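Local coordinates for A223 penton protein C-terminal domain-containing protein (Sulfolobus turreted icosahedral virus, PDB 4IL7) that probably serves as a penton structural protein of the viral capsid, its C-terminal part forming a partial jelly-roll beta domain, at residues 78-83 and 151-156; 106-111 and 127-132. The protein carries 1 engineered substitution. All coordinates share one frame; numbering follows the deposited sequence. Where two conformers were deposited one is given.

Contact 1. Residues 78-83 and 151-156; sequences LIYSGF and SAILIY
A classic beta bulge offsets this antiparallel strand pair at one end, where Ile79 and Tyr80 both face Ile155. The carbonyl O of Ile155 takes two N-H groups, Ile79 N at 2.9 Å and Tyr80 N at 3.0 Å, which arrive from the same face of its carbonyl plane. The extra residue moves the register by one between the Leu78-Tyr156 pair and the Tyr80-Ile155 pair; beyond it the ladder is regular. Ile155 N returns a bond to Tyr80 O, and Gly82 and Ile153 exchange a reciprocal pair of backbone bonds. Ser81 CA lies 3.3 Å from Ile153 O, between the Tyr80-Ile155 and Gly82-Ile153 pairs, so this oxygen meets both the Gly82 N-H and a CA-H.

The bulge also turns the side chain of Ile79 toward the partner strand, and its CB packs 4.0 Å from CG2 of Ile155. On the side of the sheet that carries Tyr80, Ile153 and Ile155, CG2 of Ile153 meets the phenol ring at its edge, near the ring plane, 4.1 Å from CD2 of Tyr80. Gly82 belongs here: a CB on its backbone would run into the Tyr80 hydroxyl. The face of Leu78, Ser81 and Phe83 is more open. There Leu78 and Leu154 cross at about a right angle, CD1 to CD1 at 3.8 Å, each with CG anti to the backbone N (chi1 177° and 174°). In one of its conformers the Phe83 ring lies beside Ala152 CB.

Strand 76-83 is outermost in its four-stranded sheet, while 150-158 is bonded on its other side to strand 97-104. Ile153 and Ile155 reach Met145 of strand 141-147 in the facing sheet, and the Tyr80 ring meets that of Tyr91 on strand 86-92.

Contact 2. Residues 106-111 and 127-132; sequences TSTGNI and LQTGEN
Thr129 sets its side chain against the backbone of the loop at Thr108 and Gly109, with OG1 3.2 Å from Thr108 CA and CG2 3.8 Å from Ser107 O. A chi1 of 62° places OG1 between its own backbone N and carbonyl carbon, where it accepts a bond from Gly109 N at 3.0 Å. Thr129 N donates to Gly109 O (2.8 Å), so both polar ends of the glycine are held by one residue. A water donates to Thr129 O and receives a weak bond from Gly109 N.

Asn110 and Gln128 form a non-hydrogen-bonded antiparallel pair whose side chains lie side by side, pointing the same way. Gln128 NE2 donates to Asn110 OD1 at 3.0 Å; the acceptor lies in the glutamine amide plane, but the donor stands above the asparagine carbonyl plane. Asn126 ND2 also donates to OD1. One residue further along, Ile111 N donates to Leu127 O, and Ile111 CG2 packs 3.9 Å from Leu127 CB.

Asn132 holds the turn of its own segment, accepting from Gln128 N through OD1 and donating through ND2 to Gln128 O (2.8 Å). The amide pairs with Gln128 N and O much as the backbone of an adjacent strand would. ND2 also bonds Ile101 O of strand 97-104; with OD1 accepting and ND2 donating twice, the amide flip is set where the chain passes to strand 130-136.

Overall arrangement
From the N terminus, strand 76-83 runs along one border of its sheet and is joined only near the C terminus by 150-158, so contact 1 closes a long loop that takes in most of the domain, pairing the first and last strands of one sheet. Contact 2 is nested inside it. It closes the open end of the hairpin of strands 110-118 and 121-128 in the second sheet, and through 130-132 the chain continues into the first. The centres of the two contacts lie 14 Å apart, yet they touch: Ser151 OG, hydrogen-bonded to Ser149 O and Asn105 ND2, packs against Ile111 CG1, a meeting that spans the two sheets of the jelly-roll-like sandwich.

Contact 1. Residues 78-83 and 151-156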
ATOM      1  N   LEU A  78       0.681   1.325 -11.976  1.00 21.36           N
ATOM      2  CA  LEU A  78      -0.193   2.063 -11.062  1.00 17.70           C
ATOM      3  C   LEU A  78      -1.283   1.142 -10.570  1.00 17.39           C
ATOM      4  O   LEU A  78      -2.028   0.503 -11.344  1.00 20.51           O
ATOM      5  CB  LEU A  78      -0.791   3.265 -11.777  1.00 17.93           C
ATOM      6  CG  LEU A  78      -1.797   4.119 -10.971  1.00 16.64           C
ATOM      7  CD1 LEU A  78      -1.109   4.722  -9.765  1.00 16.57           C
ATOM      8  CD2 LEU A  78      -2.374   5.174 -11.835  1.00 18.24           C
ATOM      9  N   ILE A  79      -1.507   1.151  -9.234  1.00 16.85           N
ATOM     10  CA  ILE A  79      -2.578   0.385  -8.620  1.00 17.99           C
ATOM     11  C   ILE A  79      -3.686   1.294  -8.075  1.00 15.39           C
ATOM     12  O   ILE A  79      -4.877   1.009  -8.260  1.00 18.26           O
ATOM     13  CB  ILE A  79      -2.026  -0.561  -7.529  1.00 18.00           C
ATOM     14  CG1 ILE A  79      -1.095  -1.617  -8.172  1.00 19.67           C
ATOM     15  CG2 ILE A  79      -3.127  -1.205  -6.698  1.00 18.76           C
ATOM     16  CD1 ILE A  79      -0.259  -2.390  -7.166  1.00 22.24           C
ATOM     17  N   TYR A  80      -3.314   2.360  -7.366  1.00 14.79           N
ATOM     18  CA  TYR A  80      -4.326   3.252  -6.759  1.00 14.31           C
ATOM     19  C   TYR A  80      -3.729   4.637  -6.522  1.00 13.03           C
ATOM     20  O   TYR A  80      -2.568   4.777  -6.131  1.00 14.84           O
ATOM     21  CB  TYR A  80      -4.825   2.714  -5.419  1.00 15.85           C
ATOM     22  CG  TYR A  80      -5.850   3.603  -4.733  1.00 14.76           C
ATOM     23  CD1 TYR A  80      -7.080   3.767  -5.264  1.00 16.35           C
ATOM     24  CD2 TYR A  80      -5.503   4.339  -3.628  1.00 13.91           C
ATOM     25  CE1 TYR A  80      -8.000   4.573  -4.634  1.00 17.27           C
ATOM     26  CE2 TYR A  80      -6.442   5.173  -2.992  1.00 13.83           C
ATOM     27  CZ  TYR A  80      -7.693   5.274  -3.497  1.00 15.25           C
ATOM     28  OH  TYR A  80      -8.684   6.099  -2.927  1.00 17.23           O
ATOM     29  N   SER A  81      -4.494   5.666  -6.775  1.00 13.02           N
ATOM     30  CA  SER A  81      -4.146   7.014  -6.342  1.00 12.48           C
ATOM     31  C   SER A  81      -5.359   7.629  -5.724  1.00 12.33           C
ATOM     32  O   SER A  81      -6.425   7.688  -6.366  1.00 14.80           O
ATOM     33  CB  SER A  81      -3.728   7.828  -7.587  1.00 13.51           C
ATOM     34  OG  SER A  81      -3.470   9.185  -7.290  1.00 16.87           O
ATOM     35  N   GLY A  82      -5.277   8.188  -4.539  1.00 11.68           N
ATOM     36  CA  GLY A  82      -6.400   8.791  -3.894  1.00 11.67           C
ATOM     37  C   GLY A  82      -6.026   9.523  -2.619  1.00 11.96           C
ATOM     38  O   GLY A  82      -4.854   9.850  -2.406  1.00 12.61           O
ATOM     39  N   PHE A  83      -6.987   9.682  -1.732  0.50 11.72           N
ATOM     40  CA  PHE A  83      -6.888  10.606  -0.649  0.50 11.66           C
ATOM     41  C   PHE A  83      -7.726  10.071   0.531  0.50 11.57           C
ATOM     42  O   PHE A  83      -8.722   9.391   0.316  0.50 11.71           O
ATOM     43  CB  PHE A  83      -7.422  11.972  -1.108  0.50 11.97           C
ATOM     44  CG  PHE A  83      -6.724  12.506  -2.305  0.50 12.75           C
ATOM     45  CD1 PHE A  83      -7.284  12.358  -3.607  0.50 14.27           C
ATOM     46  CD2 PHE A  83      -5.476  13.085  -2.127  0.50 15.17           C
ATOM     47  CE1 PHE A  83      -6.563  12.796  -4.702  0.50 16.50           C
ATOM     48  CE2 PHE A  83      -4.765  13.522  -3.271  0.50 19.99           C
ATOM     49  CZ  PHE A  83      -5.305  13.373  -4.535  0.50 20.56           C
ATOM     50  N   SER A 151      -4.263  11.815   4.259  1.00 13.18           N
ATOM     51  CA  SER A 151      -3.077  11.836   3.422  1.00 12.01           C
ATOM     52  C   SER A 151      -3.380  11.643   1.975  1.00 12.92           C
ATOM     53  O   SER A 151      -4.417  11.091   1.608  1.00 14.31           O
ATOM     54  CB  SER A 151      -2.126  10.736   3.860  1.00 13.36           C
ATOM     55  OG  SER A 151      -1.817  10.807   5.259  1.00 14.92           O
ATOM     56  N   ALA A 152      -2.427  11.958   1.125  1.00 13.49           N
ATOM     57  CA  ALA A 152      -2.432  11.507  -0.260  1.00 13.34           C
ATOM     58  C   ALA A 152      -1.867  10.095  -0.289  1.00 12.54           C
ATOM     59  O   ALA A 152      -0.816   9.852   0.348  1.00 14.98           O
ATOM     60  CB  ALA A 152      -1.617  12.462  -1.125  1.00 14.21           C
ATOM     61  N   ILE A 153      -2.476   9.217  -1.045  1.00 12.32           N
ATOM     62  CA  ILE A 153      -2.125   7.816  -1.081  1.00 11.94           C
ATOM     63  C   ILE A 153      -1.826   7.425  -2.503  1.00 11.63           C
ATOM     64  O   ILE A 153      -2.706   7.498  -3.375  1.00 13.50           O
ATOM     65  CB  ILE A 153      -3.298   6.987  -0.534  1.00 13.16           C
ATOM     66  CG1 ILE A 153      -3.697   7.365   0.882  1.00 12.88           C
ATOM     67  CG2 ILE A 153      -3.009   5.490  -0.646  1.00 13.70           C
ATOM     68  CD1 ILE A 153      -5.105   6.919   1.276  1.00 14.95           C
ATOM     69  N   LEU A 154      -0.612   6.932  -2.769  1.00 12.06           N
ATOM     70  CA  LEU A 154      -0.207   6.451  -4.087  1.00 12.03           C
ATOM     71  C   LEU A 154       0.305   5.021  -3.921  1.00 12.21           C
ATOM     72  O   LEU A 154       1.160   4.798  -3.063  1.00 13.45           O
ATOM     73  CB  LEU A 154       0.870   7.336  -4.648  1.00 12.76           C
ATOM     74  CG  LEU A 154       1.512   6.880  -5.972  1.00 14.33           C
ATOM     75  CD1 LEU A 154       0.502   6.962  -7.085  1.00 16.79           C
ATOM     76  CD2 LEU A 154       2.774   7.670  -6.242  1.00 15.41           C
ATOM     77  N   ILE A 155      -0.266   4.093  -4.673  1.00 12.05           N
ATOM     78  CA  ILE A 155       0.152   2.704  -4.586  1.00 12.85           C
ATOM     79  C   ILE A 155       0.487   2.249  -6.008  1.00 13.58           C
ATOM     80  O   ILE A 155      -0.314   2.395  -6.928  1.00 14.32           O
ATOM     81  CB  ILE A 155      -0.965   1.797  -4.031  1.00 13.15           C
ATOM     82  CG1 ILE A 155      -1.422   2.310  -2.665  1.00 13.97           C
ATOM     83  CG2 ILE A 155      -0.455   0.369  -3.947  1.00 15.10           C
ATOM     84  CD1 ILE A 155      -2.553   1.528  -2.033  1.00 15.08           C
ATOM     85  N   TYR A 156       1.689   1.723  -6.194  1.00 14.71           N
ATOM     86  CA  TYR A 156       2.085   1.199  -7.483  1.00 15.24           C
ATOM     87  C   TYR A 156       3.070   0.057  -7.235  1.00 16.89           C
ATOM     88  O   TYR A 156       3.498  -0.168  -6.128  1.00 17.59           O
ATOM     89  CB  TYR A 156       2.785   2.297  -8.344  1.00 15.66           C
ATOM     90  CG  TYR A 156       4.033   2.936  -7.820  1.00 17.10           C
ATOM     91  CD1 TYR A 156       3.997   4.006  -6.973  1.00 17.32           C
ATOM     92  CD2 TYR A 156       5.289   2.474  -8.222  1.00 20.44           C
ATOM     93  CE1 TYR A 156       5.150   4.600  -6.506  1.00 20.05           C
ATOM     94  CE2 TYR A 156       6.446   3.096  -7.788  1.00 21.42           C
ATOM     95  CZ  TYR A 156       6.407   4.166  -6.954  1.00 21.17           C
ATOM     96  OH  TYR A 156       7.563   4.771  -6.507  1.00 24.79           O
TER

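Contact 2. Residues 106-111 and 127-132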
ATOM      1  N   THR A 106       1.413  16.598   5.498  1.00 20.63           N
ATOM      2  CA  THR A 106       2.194  17.728   5.964  1.00 21.76           C
ATOM      3  C   THR A 106       3.080  17.392   7.133  1.00 22.12           C
ATOM      4  O   THR A 106       3.745  18.299   7.654  1.00 25.72           O
ATOM      5  CB  THR A 106       1.295  18.913   6.359  1.00 24.24           C
ATOM      6  OG1 THR A 106       0.429  18.511   7.429  1.00 26.42           O
ATOM      7  CG2 THR A 106       0.464  19.390   5.137  1.00 28.18           C
ATOM      8  N   SER A 107       3.137  16.131   7.516  1.00 23.82           N
ATOM      9  CA  SER A 107       3.990  15.678   8.611  1.00 27.23           C
ATOM     10  C   SER A 107       4.892  14.542   8.159  1.00 25.93           C
ATOM     11  O   SER A 107       4.994  14.206   6.969  1.00 23.90           O
ATOM     12  CB  SER A 107       3.112  15.265   9.785  1.00 37.80           C
ATOM     13  OG  SER A 107       3.920  15.155  10.946  1.00 45.15           O
ATOM     14  N   THR A 108       5.597  13.965   9.115  1.00 26.29           N
ATOM     15  CA  THR A 108       6.538  12.888   8.851  0.50 27.35           C
ATOM     16  C   THR A 108       6.325  11.797   9.908  1.00 29.16           C
ATOM     17  O   THR A 108       5.848  12.085  10.956  1.00 32.71           O
ATOM     18  CB  THR A 108       7.995  13.456   8.932  0.50 30.15           C
ATOM     19  OG1 THR A 108       8.286  14.250   7.754  0.50 31.59           O
ATOM     20  CG2 THR A 108       9.027  12.389   9.098  0.50 37.53           C
ATOM     21  N   GLY A 109       6.723  10.575   9.612  1.00 20.55           N
ATOM     22  CA  GLY A 109       6.752   9.515  10.637  1.00 21.00           C
ATOM     23  C   GLY A 109       5.689   8.442  10.447  1.00 19.70           C
ATOM     24  O   GLY A 109       5.162   8.282   9.357  1.00 18.06           O
ATOM     25  N   ASN A 110       5.415   7.698  11.505  1.00 18.23           N
ATOM     26  CA  ASN A 110       4.444   6.628  11.398  1.00 16.61           C
ATOM     27  C   ASN A 110       3.100   7.215  11.037  1.00 15.71           C
ATOM     28  O   ASN A 110       2.656   8.226  11.583  1.00 20.02           O
ATOM     29  CB  ASN A 110       4.366   5.835  12.695  1.00 19.51           C
ATOM     30  CG  ASN A 110       5.615   4.998  12.918  1.00 21.55           C
ATOM     31  OD1 ASN A 110       6.212   4.444  12.027  1.00 21.63           O
ATOM     32  ND2 ASN A 110       6.087   5.001  14.161  1.00 31.56           N
ATOM     33  N   ILE A 111       2.366   6.505  10.168  1.00 14.45           N
ATOM     34  CA  ILE A 111       1.088   7.022   9.642  1.00 14.15           C
ATOM     35  C   ILE A 111      -0.053   5.973   9.565  1.00 13.49           C
ATOM     36  O   ILE A 111      -1.177   6.368   9.304  1.00 13.92           O
ATOM     37  CB  ILE A 111       1.343   7.701   8.273  1.00 14.88           C
ATOM     38  CG1 ILE A 111       0.212   8.612   7.780  1.00 15.57           C
ATOM     39  CG2 ILE A 111       1.726   6.733   7.182  1.00 14.84           C
ATOM     40  CD1 ILE A 111      -0.325   9.598   8.759  1.00 16.38           C
ATOM     41  N   LEU A 127       3.099   1.477   8.219  1.00 13.78           N
ATOM     42  CA  LEU A 127       3.368   2.516   7.194  1.00 14.29           C
ATOM     43  C   LEU A 127       3.896   3.770   7.880  1.00 13.86           C
ATOM     44  O   LEU A 127       3.458   4.156   8.921  1.00 14.63           O
ATOM     45  CB  LEU A 127       2.116   2.900   6.445  1.00 14.18           C
ATOM     46  CG  LEU A 127       1.501   1.790   5.600  1.00 14.67           C
ATOM     47  CD1 LEU A 127       0.162   2.254   5.047  1.00 14.41           C
ATOM     48  CD2 LEU A 127       2.416   1.367   4.505  1.00 15.88           C
ATOM     49  N   GLN A 128       4.862   4.369   7.165  1.00 16.40           N
ATOM     50  CA  GLN A 128       5.395   5.696   7.494  1.00 17.18           C
ATOM     51  C   GLN A 128       5.051   6.606   6.294  1.00 16.03           C
ATOM     52  O   GLN A 128       4.832   6.186   5.187  1.00 16.34           O
ATOM     53  CB  GLN A 128       6.915   5.646   7.797  1.00 19.13           C
ATOM     54  CG  GLN A 128       7.233   4.691   8.917  1.00 22.92           C
ATOM     55  CD  GLN A 128       8.638   4.730   9.371  1.00 28.71           C
ATOM     56  OE1 GLN A 128       9.545   4.740   8.567  1.00 35.43           O
ATOM     57  NE2 GLN A 128       8.836   4.718  10.681  1.00 36.77           N
ATOM     58  N   THR A 129       5.214   7.912   6.551  1.00 17.01           N
ATOM     59  CA  THR A 129       5.164   8.838   5.449  1.00 17.74           C
ATOM     60  C   THR A 129       6.323   8.592   4.515  1.00 17.89           C
ATOM     61  O   THR A 129       7.398   8.113   4.929  1.00 19.75           O
ATOM     62  CB  THR A 129       5.156  10.287   5.912  1.00 18.74           C
ATOM     63  OG1 THR A 129       6.365  10.596   6.616  1.00 21.08           O
ATOM     64  CG2 THR A 129       3.969  10.575   6.747  1.00 18.87           C
ATOM     65  N   GLY A 130       6.139   9.010   3.258  1.00 18.44           N
ATOM     66  CA  GLY A 130       7.086   8.718   2.236  1.00 18.78           C
ATOM     67  C   GLY A 130       6.886   7.336   1.620  1.00 18.67           C
ATOM     68  O   GLY A 130       5.778   6.833   1.621  1.00 18.49           O
ATOM     69  N   GLU A 131       7.955   6.731   1.105  0.50 20.04           N
ATOM     70  CA  GLU A 131       7.872   5.436   0.405  0.50 20.94           C
ATOM     71  C   GLU A 131       8.040   4.251   1.363  0.50 20.70           C
ATOM     72  O   GLU A 131       8.964   4.153   2.177  0.50 21.06           O
ATOM     73  CB  GLU A 131       8.875   5.315  -0.746  0.50 24.13           C
ATOM     74  CG  GLU A 131       8.544   6.209  -1.921  0.50 26.22           C
ATOM     75  CD  GLU A 131       9.481   6.039  -3.045  0.50 33.44           C
ATOM     76  OE1 GLU A 131      10.347   5.148  -2.989  0.50 35.71           O
ATOM     77  OE2 GLU A 131       9.329   6.821  -3.965  0.50 37.91           O
ATOM     78  N   ASN A 132       7.098   3.343   1.214  1.00 17.20           N
ATOM     79  CA  ASN A 132       7.055   2.080   1.957  1.00 16.20           C
ATOM     80  C   ASN A 132       7.165   1.005   0.897  1.00 18.42           C
ATOM     81  O   ASN A 132       6.363   0.985  -0.030  1.00 20.21           O
ATOM     82  CB  ASN A 132       5.750   1.935   2.721  1.00 14.60           C
ATOM     83  CG  ASN A 132       5.524   3.015   3.718  1.00 14.38           C
ATOM     84  OD1 ASN A 132       5.811   2.890   4.890  1.00 16.07           O
ATOM     85  ND2 ASN A 132       4.967   4.152   3.277  1.00 14.99           N
TER
HETATM   86  O   HOH W   1       8.730   8.699   7.463  1.00 32.92           O